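Local coordinates for TetR transcriptional regulator (Chloroflexus aurantiacus, PDB 3QBM), which probably binds DNA as a transcriptional regulator of the TetR family and carries bound magnesium ions in the crystal, at residues His77-Asp82 with Arg145-Pro150; Thr83-Leu88 with His187-Ile192; Glu130-Ile135 with Leu157-Ile162. One frame throughout, in Å; residues are numbered along the deposited sequence. Where two conformers were deposited one is given.

The three contacts lie side by side in the helical C-terminal part of the subunit, on one side of the chain's centre; contact 3 is nested along the chain inside the loop closed by contact 2. The centres of contacts 1, 2 and 3 lie about 24, 17 and 12 Å from the chain centre. Contacts 1 and 2 share helix 80-92 and touch where Val-81 CG1 meets Ile-192 CG2 at 3.8 Å. Contact 3 joins contact 2 through Ile-161, whose CG2 lies 3.6 Å from Leu-88 CD2. Contacts 1 and 3 do not touch. The magnesium site at Ile-111 and Asp-114 lies apart: the side chains of Ile-162 and Ile-111 are about 11 Å from each other.

Contact 1 (His77-Asp82 with Arg145-Pro150); sequences HKHTVD and RGEIRP
Hydrogen bonds converge on the buried carboxylate of Glu-147. Its OE1 accepts twice from Thr-80. Thr-80 N gives a nearly straight bond of 3.0 Å to Glu-147 OE1 (169°), from above the carboxylate plane. Thr-80 OG1 donates to the anti lone pair of Glu-147 OE1 at 2.8 Å. The hydroxyl reaches it from the crowded position between backbone N and carbonyl carbon (chi1 54°). The other oxygen, Glu-147 OE2, is held by a salt bridge to Arg-145 NE at 2.9 Å. Both oxygens are therefore fixed, and the pairing with arginine would favour the ionised acid. The helix start is capped by His-79, whose ND1 accepts from Val-81 N at 3.0 Å in the ring plane. His-79 NE2 bonds to Ala-199 O, so both ring nitrogens are engaged.

Stacking adds to this. The carboxylate lies flat over one face of the His-79 ring, the planes 8° apart, with Glu-147 CD 3.6 Å above the ring plane. Glu-147 CG makes a CH-pi contact with the same face.

Apolar packing is smaller. The side chains of Val-81 and Ile-148 cross obliquely, with Val-81 CG2 3.7 Å from Ile-148 CG1.

Helix 118-144 ends in a Schellman motif at Gly-146, and the contact joins the loop that follows it to the N-terminal end of helix 80-92. Val-81 and Ile-148 also pack on helix 179-196.

Contact 2 (Thr83-Leu88 with His187-Ile192); sequences TIIAFL and HLATYI
The flat groups of the two segments stay out of the interface between them. The Phe-87 ring stacks on Phe-70 and meets Trp-131 edge-to-face. The rings of His-187 and Tyr-191 serve the dimer: each meets the other residue type of the second subunit edge-to-face, and His-187 NE2 is hydrogen-bonded to His-187 NE2 of that subunit.

Between the segments only aliphatic side chains pack, some of them against the partner backbone, and no hydrogen bond crosses. The axes of segments 83-88 and 187-192 run almost antiparallel (168°) and approach to 9.9 Å. Leu-88 buries the most surface in this contact. With CG anti to the carbonyl carbon (chi1 -45°), its two methyls face the partner helix at different points. Leu-88 CD1 presses against the backbone of the partner helix, 3.6 Å from Leu-188 CB and equally near Ala-189 N. Leu-88 CD2 turns to Leu-188 CD1 at 3.9 Å, and the two leucines cross at about a right angle.

Ala-189 marks the closest backbone approach, its CA 5.9 Å from Ile-85 CA. The small methyl is met by both methyls of Ile-85: CG2 and CD1 each lie 4.2 Å from Ala-189 CB. One turn on, Ile-192 CD1 meets Ile-84 CG2 at 3.9 Å, crossing it obliquely, and also borders Leu-88 CD1. Ile-161 of helix 154-175 packs against Ile-84 and Leu-88.

This is the antiparallel helix packing of an all-helical TetR-type C-terminal domain. One face of helix 179-196 holds the subunit core while another meets the second subunit, as in the dimers of this family.

Contact 3 (Glu130-Ile135 with Leu157-Ile162); sequences EWRETI and LALLII
The guanidinium of Arg-132 is the best-held polar group. Two salt bridges grip it, its strongest partner being Asp-155: NH2 pairs with Asp-155 OD2 and NH1 with Asp-129 OD1. NE is also hydrogen-bonded, to a residue flanking the segments. The two acids fix the rotation of the guanidinium group, which makes no hydrogen bond to 157-162. It meets that segment by its face: Leu-159 CD2 sits over it, off toward the rim, 3.6 Å from Arg-132 NE. A bend at chi3 (76°) turns the head there.

The rest is apolar. Arg-132 CG lies 3.9 Å from Ile-162 CD1, and the two chains cross at about a right angle. The same methyl of Ile-162 touches Trp-131 CB at 3.7 Å. Ile-162 CG2 comes to the indole edge, near the ring plane, 3.9 Å from Trp-131 CE3. Ile-135 settles on Ala-158: its CG2 is 3.8 Å from Ala-158 CB, while Ile-135 CD1 reaches Ile-161 CD1 at 4.2 Å. The small Ala-158 lets the backbones come close, its CA 5.4 Å from Arg-132 CA. The segment axes approach to 9.1 Å at 126°.

Leu-171 of the second subunit packs on Ile-162, and its Leu-175 on Arg-132 and Leu-159. The contact is thus an oblique helix crossing in the core of the TetR-type C-terminal domain, next to the dimer interface.

Contact 1 (His77-Asp82 with Arg145-Pro150)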
loop_
_atom_site.group_PDB
_atom_site.type_symbol
_atom_site.label_atom_id
_atom_site.label_comp_id
_atom_site.label_asym_id
_atom_site.label_seq_id
_atom_site.Cartn_x
_atom_site.Cartn_y
_atom_site.Cartn_z
ATOM N N HIS A 77 6.733 27.714 4.047
ATOM C CA HIS A 77 5.334 28.122 4.016
ATOM C C HIS A 77 5.040 29.103 5.182
ATOM O O HIS A 77 5.700 29.087 6.224
ATOM C CB HIS A 77 4.394 26.905 4.028
ATOM C CG HIS A 77 4.502 26.069 2.792
ATOM N ND1 HIS A 77 3.819 26.366 1.635
ATOM C CD2 HIS A 77 5.249 24.977 2.518
ATOM C CE1 HIS A 77 4.128 25.481 0.705
ATOM N NE2 HIS A 77 5.016 24.647 1.207
ATOM N N LYS A 78 4.059 29.960 4.983
ATOM C CA LYS A 78 3.771 31.038 5.932
ATOM C C LYS A 78 2.622 30.708 6.892
ATOM O O LYS A 78 2.353 31.511 7.780
ATOM C CB LYS A 78 3.459 32.362 5.191
ATOM C CG LYS A 78 2.232 32.321 4.265
ATOM C CD LYS A 78 2.081 33.592 3.438
ATOM C CE LYS A 78 0.970 33.450 2.394
ATOM N NZ LYS A 78 0.967 34.619 1.439
ATOM N N HIS A 79 1.978 29.545 6.700
ATOM C CA HIS A 79 0.819 29.092 7.494
ATOM C C HIS A 79 0.928 27.586 7.641
ATOM O O HIS A 79 1.333 26.876 6.693
ATOM C CB HIS A 79 -0.447 29.454 6.748
ATOM C CG HIS A 79 -1.705 29.339 7.532
ATOM N ND1 HIS A 79 -2.293 28.129 7.811
ATOM C CD2 HIS A 79 -2.549 30.287 7.997
ATOM C CE1 HIS A 79 -3.428 28.331 8.445
ATOM N NE2 HIS A 79 -3.601 29.633 8.584
ATOM N N THR A 80 0.604 27.088 8.840
ATOM C CA THR A 80 0.782 25.679 9.153
ATOM C C THR A 80 -0.112 24.778 8.314
ATOM O O THR A 80 0.231 23.635 8.042
ATOM C CB THR A 80 0.520 25.349 10.653
ATOM O OG1 THR A 80 -0.775 25.820 11.031
ATOM C CG2 THR A 80 1.646 25.957 11.571
ATOM N N VAL A 81 -1.272 25.283 7.918
ATOM C CA VAL A 81 -2.132 24.515 7.044
ATOM C C VAL A 81 -1.518 24.387 5.647
ATOM O O VAL A 81 -1.571 23.299 5.039
ATOM C CB VAL A 81 -3.565 25.052 7.066
ATOM C CG1 VAL A 81 -4.468 24.425 5.959
ATOM C CG2 VAL A 81 -4.183 24.786 8.478
ATOM N N ASP A 82 -0.915 25.467 5.156
ATOM C CA ASP A 82 -0.204 25.428 3.873
ATOM C C ASP A 82 0.867 24.357 3.934
ATOM O O ASP A 82 1.056 23.623 2.972
ATOM C CB ASP A 82 0.418 26.780 3.517
ATOM C CG ASP A 82 -0.623 27.869 3.248
ATOM O OD1 ASP A 82 -1.812 27.580 3.151
ATOM O OD2 ASP A 82 -0.232 29.029 3.147
ATOM N N ARG A 145 -1.017 29.134 17.149
ATOM C CA ARG A 145 -1.148 30.360 16.362
ATOM C C ARG A 145 -2.588 30.748 16.056
ATOM O O ARG A 145 -2.804 31.771 15.420
ATOM C CB ARG A 145 -0.434 30.202 15.010
ATOM C CG ARG A 145 1.125 30.153 15.122
ATOM C CD ARG A 145 1.824 29.861 13.820
ATOM N NE ARG A 145 1.690 30.976 12.894
ATOM C CZ ARG A 145 2.480 32.044 12.884
ATOM N NH1 ARG A 145 3.457 32.191 13.763
ATOM N NH2 ARG A 145 2.267 32.996 11.999
ATOM N N GLY A 146 -3.562 29.930 16.454
ATOM C CA GLY A 146 -4.946 30.184 16.076
ATOM C C GLY A 146 -5.233 29.867 14.618
ATOM O O GLY A 146 -6.229 30.322 14.059
ATOM N N GLU A 147 -4.360 29.086 14.002
ATOM C CA GLU A 147 -4.518 28.677 12.600
ATOM C C GLU A 147 -5.253 27.355 12.473
ATOM O O GLU A 147 -5.846 27.066 11.435
ATOM C CB GLU A 147 -3.157 28.554 11.921
ATOM C CG GLU A 147 -2.418 29.850 11.827
ATOM C CD GLU A 147 -1.029 29.703 11.269
ATOM O OE1 GLU A 147 -0.528 28.605 11.150
ATOM O OE2 GLU A 147 -0.417 30.716 10.986
ATOM N N ILE A 148 -5.217 26.551 13.519
ATOM C CA ILE A 148 -5.798 25.215 13.519
ATOM C C ILE A 148 -6.717 25.073 14.736
ATOM O O ILE A 148 -6.373 25.527 15.829
ATOM C CB ILE A 148 -4.696 24.134 13.513
ATOM C CG1 ILE A 148 -4.028 24.118 12.130
ATOM C CG2 ILE A 148 -5.289 22.700 13.830
ATOM C CD1 ILE A 148 -2.895 23.097 11.963
ATOM N N ARG A 149 -7.879 24.467 14.539
ATOM C CA ARG A 149 -8.836 24.274 15.642
ATOM C C ARG A 149 -8.199 23.477 16.773
ATOM O O ARG A 149 -7.576 22.442 16.547
ATOM C CB ARG A 149 -10.112 23.557 15.158
ATOM C CG ARG A 149 -10.880 24.296 14.146
ATOM C CD ARG A 149 -12.239 23.677 13.776
ATOM N NE ARG A 149 -12.930 24.602 12.875
ATOM C CZ ARG A 149 -13.743 25.600 13.248
ATOM N NH1 ARG A 149 -14.061 25.792 14.525
ATOM N NH2 ARG A 149 -14.270 26.406 12.322
ATOM N N PRO A 150 -8.341 23.948 18.029
ATOM C CA PRO A 150 -7.730 23.195 19.134
ATOM C C PRO A 150 -8.194 21.755 19.309
ATOM O O PRO A 150 -7.456 20.939 19.880
ATOM C CB PRO A 150 -8.087 24.010 20.394
ATOM C CG PRO A 150 -8.803 25.178 19.967
ATOM C CD PRO A 150 -9.018 25.185 18.471
#

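Contact 2 (Thr83-Leu88 with His187-Ile192)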
loop_
_atom_site.group_PDB
_atom_site.type_symbol
_atom_site.label_atom_id
_atom_site.label_comp_id
_atom_site.label_asym_id
_atom_site.label_seq_id
_atom_site.Cartn_x
_atom_site.Cartn_y
_atom_site.Cartn_z
ATOM N N THR A 83 1.588 24.280 5.051
ATOM C CA THR A 83 2.621 23.288 5.221
ATOM C C THR A 83 2.068 21.868 5.233
ATOM O O THR A 83 2.621 20.957 4.594
ATOM C CB THR A 83 3.424 23.520 6.531
ATOM O OG1 THR A 83 3.765 24.907 6.632
ATOM C CG2 THR A 83 4.652 22.638 6.512
ATOM N N ILE A 84 0.933 21.674 5.894
ATOM C CA ILE A 84 0.335 20.338 5.927
ATOM C C ILE A 84 -0.153 19.928 4.512
ATOM O O ILE A 84 0.045 18.805 4.082
ATOM C CB ILE A 84 -0.792 20.222 6.966
ATOM C CG1 ILE A 84 -0.193 20.302 8.371
ATOM C CG2 ILE A 84 -1.459 18.868 6.839
ATOM C CD1 ILE A 84 -1.221 20.632 9.489
ATOM N N ILE A 85 -0.746 20.856 3.796
ATOM C CA ILE A 85 -1.198 20.581 2.427
ATOM C C ILE A 85 0.027 20.325 1.484
ATOM O O ILE A 85 -0.042 19.526 0.573
ATOM C CB ILE A 85 -2.134 21.732 1.951
ATOM C CG1 ILE A 85 -3.423 21.720 2.747
ATOM C CG2 ILE A 85 -2.408 21.634 0.434
ATOM C CD1 ILE A 85 -4.425 22.789 2.373
ATOM N N ALA A 86 1.163 20.945 1.761
ATOM C CA ALA A 86 2.374 20.721 0.960
ATOM C C ALA A 86 2.866 19.297 1.176
ATOM O O ALA A 86 3.457 18.697 0.279
ATOM C CB ALA A 86 3.459 21.739 1.315
ATOM N N PHE A 87 2.622 18.744 2.366
ATOM C CA PHE A 87 2.911 17.308 2.613
ATOM C C PHE A 87 2.093 16.407 1.661
ATOM O O PHE A 87 2.636 15.466 1.056
ATOM C CB PHE A 87 2.636 16.987 4.078
ATOM C CG PHE A 87 3.012 15.605 4.500
ATOM C CD1 PHE A 87 2.108 14.551 4.358
ATOM C CD2 PHE A 87 4.249 15.353 5.061
ATOM C CE1 PHE A 87 2.432 13.252 4.769
ATOM C CE2 PHE A 87 4.582 14.034 5.475
ATOM C CZ PHE A 87 3.674 13.013 5.334
ATOM N N LEU A 88 0.811 16.721 1.490
ATOM C CA LEU A 88 -0.023 16.052 0.500
ATOM C C LEU A 88 0.554 16.254 -0.905
ATOM O O LEU A 88 0.625 15.291 -1.696
ATOM C CB LEU A 88 -1.478 16.552 0.516
ATOM C CG LEU A 88 -2.211 16.729 1.837
ATOM C CD1 LEU A 88 -3.609 17.312 1.647
ATOM C CD2 LEU A 88 -2.281 15.396 2.588
ATOM N N HIS A 187 -9.391 15.841 -1.973
ATOM C CA HIS A 187 -10.230 15.495 -0.839
ATOM C C HIS A 187 -9.630 15.968 0.481
ATOM O O HIS A 187 -10.294 16.639 1.257
ATOM C CB HIS A 187 -10.393 13.996 -0.733
ATOM C CG HIS A 187 -11.137 13.596 0.486
ATOM N ND1 HIS A 187 -12.482 13.855 0.634
ATOM C CD2 HIS A 187 -10.743 12.948 1.609
ATOM C CE1 HIS A 187 -12.870 13.409 1.821
ATOM N NE2 HIS A 187 -11.844 12.825 2.413
ATOM N N LEU A 188 -8.379 15.628 0.732
ATOM C CA LEU A 188 -7.736 16.014 1.986
ATOM C C LEU A 188 -7.462 17.514 2.108
ATOM O O LEU A 188 -7.619 18.083 3.179
ATOM C CB LEU A 188 -6.473 15.186 2.250
ATOM C CG LEU A 188 -6.747 13.709 2.627
ATOM C CD1 LEU A 188 -5.398 12.995 2.719
ATOM C CD2 LEU A 188 -7.614 13.523 3.899
ATOM N N ALA A 189 -7.037 18.158 1.040
ATOM C CA ALA A 189 -6.813 19.588 1.083
ATOM C C ALA A 189 -8.104 20.311 1.425
ATOM O O ALA A 189 -8.107 21.265 2.215
ATOM C CB ALA A 189 -6.241 20.089 -0.252
ATOM N N THR A 190 -9.206 19.841 0.839
ATOM C CA THR A 190 -10.508 20.450 1.032
ATOM C C THR A 190 -10.966 20.178 2.469
ATOM O O THR A 190 -11.395 21.100 3.183
ATOM C CB THR A 190 -11.519 19.945 -0.012
ATOM O OG1 THR A 190 -11.052 20.289 -1.321
ATOM C CG2 THR A 190 -12.871 20.588 0.217
ATOM N N TYR A 191 -10.814 18.935 2.922
ATOM C CA TYR A 191 -11.192 18.567 4.293
ATOM C C TYR A 191 -10.411 19.395 5.324
ATOM O O TYR A 191 -10.991 19.968 6.250
ATOM C CB TYR A 191 -10.964 17.075 4.517
ATOM C CG TYR A 191 -10.918 16.672 5.961
ATOM C CD1 TYR A 191 -12.085 16.697 6.754
ATOM C CD2 TYR A 191 -9.726 16.205 6.559
ATOM C CE1 TYR A 191 -12.039 16.300 8.100
ATOM C CE2 TYR A 191 -9.690 15.814 7.887
ATOM C CZ TYR A 191 -10.851 15.871 8.653
ATOM O OH TYR A 191 -10.825 15.472 9.979
ATOM N N ILE A 192 -9.104 19.484 5.131
ATOM C CA ILE A 192 -8.229 20.255 6.039
ATOM C C ILE A 192 -8.579 21.749 6.002
ATOM O O ILE A 192 -8.730 22.409 7.039
ATOM C CB ILE A 192 -6.748 19.967 5.726
ATOM C CG1 ILE A 192 -6.387 18.544 6.114
ATOM C CG2 ILE A 192 -5.834 20.948 6.466
ATOM C CD1 ILE A 192 -5.076 18.100 5.478
#

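Contact 3 (Glu130-Ile135 with Leu157-Ile162)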
loop_
_atom_site.group_PDB
_atom_site.type_symbol
_atom_site.label_atom_id
_atom_site.label_comp_id
_atom_site.label_asym_id
_atom_site.label_seq_id
_atom_site.Cartn_x
_atom_site.Cartn_y
_atom_site.Cartn_z
ATOM N N GLU A 130 8.373 9.437 11.752
ATOM C CA GLU A 130 8.898 10.788 11.454
ATOM C C GLU A 130 7.789 11.635 10.843
ATOM O O GLU A 130 7.608 12.796 11.224
ATOM C CB GLU A 130 10.047 10.790 10.448
ATOM C CG GLU A 130 11.273 10.009 10.777
ATOM C CD GLU A 130 12.284 10.134 9.651
ATOM O OE1 GLU A 130 12.606 9.110 9.008
ATOM O OE2 GLU A 130 12.712 11.274 9.359
ATOM N N TRP A 131 7.067 11.073 9.854
ATOM C CA TRP A 131 5.926 11.785 9.233
ATOM C C TRP A 131 4.873 12.176 10.283
ATOM O O TRP A 131 4.354 13.281 10.287
ATOM C CB TRP A 131 5.246 10.921 8.135
ATOM C CG TRP A 131 6.126 10.599 6.969
ATOM C CD1 TRP A 131 7.248 11.281 6.554
ATOM C CD2 TRP A 131 5.908 9.572 5.997
ATOM N NE1 TRP A 131 7.752 10.705 5.424
ATOM C CE2 TRP A 131 6.939 9.670 5.045
ATOM C CE3 TRP A 131 4.931 8.590 5.834
ATOM C CZ2 TRP A 131 7.046 8.793 3.959
ATOM C CZ3 TRP A 131 5.044 7.704 4.770
ATOM C CH2 TRP A 131 6.104 7.826 3.839
ATOM N N ARG A 132 4.536 11.243 11.155
ATOM C CA ARG A 132 3.589 11.505 12.221
ATOM C C ARG A 132 4.076 12.638 13.157
ATOM O O ARG A 132 3.288 13.527 13.538
ATOM C CB ARG A 132 3.367 10.223 13.042
ATOM C CG ARG A 132 2.621 9.177 12.311
ATOM C CD ARG A 132 2.645 7.840 13.004
ATOM N NE ARG A 132 1.754 7.771 14.155
ATOM C CZ ARG A 132 1.687 6.721 14.972
ATOM N NH1 ARG A 132 2.462 5.641 14.781
ATOM N NH2 ARG A 132 0.815 6.729 15.965
ATOM N N GLU A 133 5.348 12.587 13.536
ATOM C CA GLU A 133 5.922 13.653 14.366
ATOM C C GLU A 133 5.874 15.020 13.637
ATOM O O GLU A 133 5.576 16.033 14.254
ATOM C CB GLU A 133 7.353 13.332 14.782
ATOM C CG GLU A 133 7.943 14.291 15.846
ATOM C CD GLU A 133 7.419 14.037 17.286
ATOM O OE1 GLU A 133 6.199 14.182 17.551
ATOM O OE2 GLU A 133 8.257 13.707 18.171
ATOM N N THR A 134 6.193 15.026 12.343
ATOM C CA THR A 134 6.123 16.247 11.502
ATOM C C THR A 134 4.749 16.887 11.508
ATOM O O THR A 134 4.596 18.085 11.756
ATOM C CB THR A 134 6.570 15.939 10.045
ATOM O OG1 THR A 134 7.969 15.682 10.092
ATOM C CG2 THR A 134 6.335 17.145 9.077
ATOM N N ILE A 135 3.751 16.066 11.252
ATOM C CA ILE A 135 2.375 16.521 11.214
ATOM C C ILE A 135 1.922 16.944 12.642
ATOM O O ILE A 135 1.274 17.968 12.790
ATOM C CB ILE A 135 1.485 15.437 10.507
ATOM C CG1 ILE A 135 1.967 15.229 9.062
ATOM C CG2 ILE A 135 -0.006 15.818 10.531
ATOM C CD1 ILE A 135 1.356 14.029 8.332
ATOM N N LEU A 157 -5.112 12.831 12.391
ATOM C CA LEU A 157 -4.957 13.494 11.082
ATOM C C LEU A 157 -3.760 12.906 10.328
ATOM O O LEU A 157 -3.833 12.605 9.116
ATOM C CB LEU A 157 -4.825 15.003 11.270
ATOM C CG LEU A 157 -4.610 15.845 10.003
ATOM C CD1 LEU A 157 -5.817 15.616 9.057
ATOM C CD2 LEU A 157 -4.363 17.356 10.302
ATOM N N ALA A 158 -2.656 12.714 11.043
ATOM C CA ALA A 158 -1.417 12.218 10.425
ATOM C C ALA A 158 -1.612 10.857 9.820
ATOM O O ALA A 158 -1.221 10.596 8.681
ATOM C CB ALA A 158 -0.273 12.184 11.446
ATOM N N LEU A 159 -2.213 9.962 10.594
ATOM C CA LEU A 159 -2.439 8.624 10.089
ATOM C C LEU A 159 -3.462 8.624 8.956
ATOM O O LEU A 159 -3.316 7.845 8.024
ATOM C CB LEU A 159 -2.872 7.692 11.205
ATOM C CG LEU A 159 -1.881 7.391 12.301
ATOM C CD1 LEU A 159 -2.617 6.675 13.444
ATOM C CD2 LEU A 159 -0.750 6.538 11.852
ATOM N N LEU A 160 -4.496 9.484 9.005
ATOM C CA LEU A 160 -5.436 9.566 7.867
ATOM C C LEU A 160 -4.716 10.011 6.583
ATOM O O LEU A 160 -4.886 9.391 5.506
ATOM C CB LEU A 160 -6.557 10.541 8.181
ATOM C CG LEU A 160 -7.521 10.847 7.033
ATOM C CD1 LEU A 160 -8.336 9.585 6.680
ATOM C CD2 LEU A 160 -8.441 12.013 7.478
ATOM N N ILE A 161 -3.940 11.092 6.696
ATOM C CA ILE A 161 -3.163 11.625 5.595
ATOM C C ILE A 161 -2.229 10.567 5.016
ATOM O O ILE A 161 -2.221 10.354 3.824
ATOM C CB ILE A 161 -2.305 12.830 6.038
ATOM C CG1 ILE A 161 -3.177 14.069 6.172
ATOM C CG2 ILE A 161 -1.156 13.044 5.034
ATOM C CD1 ILE A 161 -2.463 15.245 6.945
ATOM N N ILE A 162 -1.446 9.897 5.861
ATOM C CA ILE A 162 -0.500 8.888 5.375
ATOM C C ILE A 162 -1.178 7.712 4.672
ATOM O O ILE A 162 -0.741 7.291 3.594
ATOM C CB ILE A 162 0.424 8.376 6.510
ATOM C CG1 ILE A 162 1.259 9.535 7.025
ATOM C CG2 ILE A 162 1.314 7.198 6.021
ATOM C CD1 ILE A 162 1.932 9.241 8.432
#